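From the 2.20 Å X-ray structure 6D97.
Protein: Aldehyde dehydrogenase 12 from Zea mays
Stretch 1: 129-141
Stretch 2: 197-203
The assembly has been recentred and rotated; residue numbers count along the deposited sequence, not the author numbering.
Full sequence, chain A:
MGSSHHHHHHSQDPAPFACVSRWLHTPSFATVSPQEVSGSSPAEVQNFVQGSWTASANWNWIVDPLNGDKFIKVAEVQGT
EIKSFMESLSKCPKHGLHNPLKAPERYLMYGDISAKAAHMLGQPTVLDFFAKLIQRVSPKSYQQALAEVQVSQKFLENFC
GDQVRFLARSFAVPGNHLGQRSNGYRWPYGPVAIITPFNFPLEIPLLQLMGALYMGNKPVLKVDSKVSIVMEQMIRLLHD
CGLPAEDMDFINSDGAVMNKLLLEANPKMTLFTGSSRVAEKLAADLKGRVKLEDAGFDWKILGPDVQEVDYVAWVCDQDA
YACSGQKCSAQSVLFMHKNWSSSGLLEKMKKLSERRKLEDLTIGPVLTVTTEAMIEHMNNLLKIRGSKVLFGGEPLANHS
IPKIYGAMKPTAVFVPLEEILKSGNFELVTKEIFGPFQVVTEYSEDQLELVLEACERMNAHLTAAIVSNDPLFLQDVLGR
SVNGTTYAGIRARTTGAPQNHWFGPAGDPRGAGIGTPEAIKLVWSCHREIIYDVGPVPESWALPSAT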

# COMPACT_ATOMS: atom_id res chain seq x y z
N PHE A 129 -11.17 37.36 -3.04
CA PHE A 129 -10.66 38.01 -1.84
C PHE A 129 -9.23 37.57 -1.54
O PHE A 129 -8.33 38.40 -1.36
CB PHE A 129 -11.58 37.71 -0.66
CG PHE A 129 -11.01 38.10 0.67
CD1 PHE A 129 -11.18 39.39 1.16
CD2 PHE A 129 -10.33 37.17 1.45
CE1 PHE A 129 -10.66 39.75 2.39
CE2 PHE A 129 -9.81 37.53 2.68
CZ PHE A 129 -9.98 38.82 3.15
N PHE A 130 -9.00 36.25 -1.50
CA PHE A 130 -7.68 35.75 -1.16
C PHE A 130 -6.67 36.02 -2.27
O PHE A 130 -5.50 36.32 -1.99
CB PHE A 130 -7.75 34.26 -0.83
CG PHE A 130 -8.09 33.98 0.60
CD1 PHE A 130 -7.16 34.22 1.60
CD2 PHE A 130 -9.34 33.48 0.95
CE1 PHE A 130 -7.47 33.96 2.92
CE2 PHE A 130 -9.65 33.21 2.27
CZ PHE A 130 -8.71 33.46 3.26
N ALA A 131 -7.09 35.91 -3.53
CA ALA A 131 -6.19 36.22 -4.63
C ALA A 131 -5.73 37.67 -4.58
O ALA A 131 -4.55 37.97 -4.77
CB ALA A 131 -6.87 35.92 -5.97
N LYS A 132 -6.66 38.60 -4.32
CA LYS A 132 -6.30 40.01 -4.24
C LYS A 132 -5.43 40.29 -3.03
O LYS A 132 -4.47 41.06 -3.12
CB LYS A 132 -7.56 40.87 -4.20
CG LYS A 132 -7.85 41.62 -5.48
CD LYS A 132 -9.11 41.10 -6.13
CE LYS A 132 -9.52 41.97 -7.31
NZ LYS A 132 -10.99 41.97 -7.52
N LEU A 133 -5.76 39.70 -1.88
CA LEU A 133 -4.95 39.91 -0.68
C LEU A 133 -3.53 39.40 -0.88
O LEU A 133 -2.57 40.04 -0.44
CB LEU A 133 -5.61 39.24 0.52
CG LEU A 133 -5.06 39.64 1.89
CD1 LEU A 133 -5.06 41.14 2.05
CD2 LEU A 133 -5.88 39.00 2.99
N ILE A 134 -3.38 38.23 -1.52
CA ILE A 134 -2.06 37.70 -1.83
C ILE A 134 -1.28 38.69 -2.68
O ILE A 134 -0.10 38.97 -2.44
CB ILE A 134 -2.18 36.34 -2.53
CG1 ILE A 134 -2.62 35.26 -1.54
CG2 ILE A 134 -0.88 35.95 -3.22
CD1 ILE A 134 -3.00 33.95 -2.21
N GLN A 135 -1.95 39.26 -3.69
CA GLN A 135 -1.31 40.20 -4.60
C GLN A 135 -0.76 41.42 -3.87
O GLN A 135 0.30 41.94 -4.25
CB GLN A 135 -2.31 40.67 -5.66
CG GLN A 135 -2.41 39.79 -6.88
CD GLN A 135 -3.21 40.44 -7.98
OE1 GLN A 135 -4.42 40.61 -7.87
NE2 GLN A 135 -2.54 40.83 -9.05
N ARG A 136 -1.46 41.90 -2.84
CA ARG A 136 -1.02 43.13 -2.19
C ARG A 136 0.26 42.95 -1.40
O ARG A 136 1.06 43.88 -1.29
CB ARG A 136 -2.13 43.68 -1.29
CG ARG A 136 -3.42 44.11 -1.98
CD ARG A 136 -3.21 45.21 -3.01
NE ARG A 136 -2.47 46.35 -2.47
CZ ARG A 136 -3.01 47.36 -1.80
NH1 ARG A 136 -4.32 47.39 -1.58
NH2 ARG A 136 -2.25 48.34 -1.35
N VAL A 137 0.48 41.77 -0.83
CA VAL A 137 1.62 41.54 0.04
C VAL A 137 2.75 40.79 -0.66
O VAL A 137 3.92 41.07 -0.41
CB VAL A 137 1.18 40.81 1.33
CG1 VAL A 137 0.29 41.72 2.14
CG2 VAL A 137 0.45 39.52 1.00
N SER A 138 2.42 39.83 -1.52
CA SER A 138 3.40 39.09 -2.30
C SER A 138 3.08 39.31 -3.77
O SER A 138 2.43 38.47 -4.40
CB SER A 138 3.41 37.60 -1.94
OG SER A 138 4.39 36.90 -2.69
N PRO A 139 3.53 40.43 -4.34
CA PRO A 139 3.04 40.85 -5.66
C PRO A 139 3.31 39.82 -6.75
O PRO A 139 4.43 39.35 -6.94
CB PRO A 139 3.82 42.15 -5.92
CG PRO A 139 4.12 42.66 -4.54
CD PRO A 139 4.41 41.44 -3.73
N LYS A 140 2.24 39.46 -7.45
CA LYS A 140 2.25 38.52 -8.56
C LYS A 140 0.96 38.76 -9.34
O LYS A 140 0.06 39.45 -8.87
CB LYS A 140 2.35 37.08 -8.06
CG LYS A 140 1.19 36.67 -7.17
CD LYS A 140 1.33 35.24 -6.69
CE LYS A 140 2.35 35.11 -5.57
NZ LYS A 140 2.41 33.72 -5.01
N SER A 141 0.89 38.19 -10.54
CA SER A 141 -0.29 38.39 -11.37
C SER A 141 -1.52 37.80 -10.69
O SER A 141 -1.43 36.95 -9.79
CB SER A 141 -0.10 37.76 -12.75
OG SER A 141 -0.25 36.35 -12.70
N PRO A 197 7.66 31.06 4.18
CA PRO A 197 8.22 32.31 3.68
C PRO A 197 7.21 33.25 3.03
O PRO A 197 6.00 33.06 3.14
CB PRO A 197 9.24 31.82 2.65
CG PRO A 197 8.54 30.64 2.03
CD PRO A 197 7.70 30.01 3.14
N PHE A 198 7.72 34.26 2.33
CA PHE A 198 6.87 35.34 1.84
C PHE A 198 6.14 34.98 0.55
O PHE A 198 5.06 35.52 0.29
CB PHE A 198 7.71 36.60 1.61
CG PHE A 198 8.51 36.58 0.34
CD1 PHE A 198 9.77 36.00 0.31
CD2 PHE A 198 8.00 37.13 -0.83
CE1 PHE A 198 10.50 35.98 -0.86
CE2 PHE A 198 8.73 37.10 -2.00
CZ PHE A 198 9.98 36.53 -2.01
N ASN A 199 6.71 34.11 -0.28
CA ASN A 199 6.31 34.08 -1.69
C ASN A 199 4.98 33.36 -1.91
O ASN A 199 4.28 33.67 -2.88
CB ASN A 199 7.41 33.47 -2.54
CG ASN A 199 7.77 32.06 -2.13
OD1 ASN A 199 7.72 31.71 -0.95
ND2 ASN A 199 8.14 31.25 -3.11
N PHE A 200 4.61 32.41 -1.05
CA PHE A 200 3.30 31.76 -1.13
C PHE A 200 2.59 31.96 0.20
O PHE A 200 2.66 31.10 1.09
CB PHE A 200 3.43 30.28 -1.48
CG PHE A 200 3.87 30.03 -2.90
CD1 PHE A 200 2.95 30.08 -3.94
CD2 PHE A 200 5.19 29.75 -3.20
CE1 PHE A 200 3.35 29.85 -5.25
CE2 PHE A 200 5.60 29.53 -4.50
CZ PHE A 200 4.67 29.58 -5.53
N PRO A 201 1.90 33.09 0.38
CA PRO A 201 1.35 33.42 1.70
C PRO A 201 0.19 32.54 2.14
O PRO A 201 -0.20 32.61 3.31
CB PRO A 201 0.88 34.88 1.53
CG PRO A 201 1.52 35.36 0.26
CD PRO A 201 1.66 34.16 -0.61
N LEU A 202 -0.37 31.72 1.25
CA LEU A 202 -1.50 30.86 1.60
C LEU A 202 -1.19 29.38 1.42
O LEU A 202 -1.37 28.60 2.35
CB LEU A 202 -2.73 31.23 0.75
CG LEU A 202 -3.97 30.37 0.99
CD1 LEU A 202 -4.55 30.65 2.36
CD2 LEU A 202 -5.00 30.60 -0.10
N GLU A 203 -0.70 28.99 0.24
CA GLU A 203 -0.62 27.58 -0.13
C GLU A 203 0.30 26.80 0.81
O GLU A 203 -0.08 25.75 1.33
CB GLU A 203 -0.15 27.44 -1.57
CG GLU A 203 -0.02 26.01 -2.06
CD GLU A 203 0.48 25.95 -3.49
OE1 GLU A 203 0.30 26.94 -4.23
OE2 GLU A 203 1.05 24.91 -3.88

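The contact divides into an apolar half, built on the helix 129-137, and a polar half, built on the loop that follows it. Together they bury 353 Å², summed over both sides, against a segment without regular helix or strand.

On the helix, Phe130, Ile134 and Val137 supply the packing surface, a spacing of four and three residues that keeps them near one side. Ile134 leaves the backbone sideways, but its m, t conformation extends CD1 to within 4.0 Å of Leu202 CB, while its CG2 lies 4.1 Å from Pro201 CD. One beta-branched residue therefore touches two neighbours. Leu202, in the t, p rotamer, points toward the helix and brings its CD1 4.4 Å from Phe130 CE1. Pro201 is the most covered residue of the contact; its compact ring sits against Ile134, Val137 and Ser138, with CG 3.7 Å from Ser138 CB and 4.4 Å from Val137 CG2.

Ser138 is the first residue to leave helical geometry, though its N still bonds to Ile134 O at 2.8 Å. Ser138 lies where the backbones come close, its CA 5.8 Å from Asn199 CA, and its CB points toward the partner. With chi1 at t, its OG sits 3.2 Å from Asn199 O and 3.4 Å from Phe198 O.

The firmest polar link comes from Lys140, whose NZ donates a hydrogen bond to Asn199 O at 2.8 Å. Its chain is not simply extended: chi1 and chi3 are p, chi2 and chi4 are t, and this bent path carries the amine to the carbonyl, passing NZ 3.8 Å from Phe200 CD1. Buried, the amine also bonds elsewhere in the structure. Gln135 points away from the partner, yet its NE2 bonds Lys140 O at 2.9 Å, tying the lysine's backbone back to the helix. The rule is economical: apolar side chains pack beside the helix, and a buried lysine reaches a backbone carbonyl.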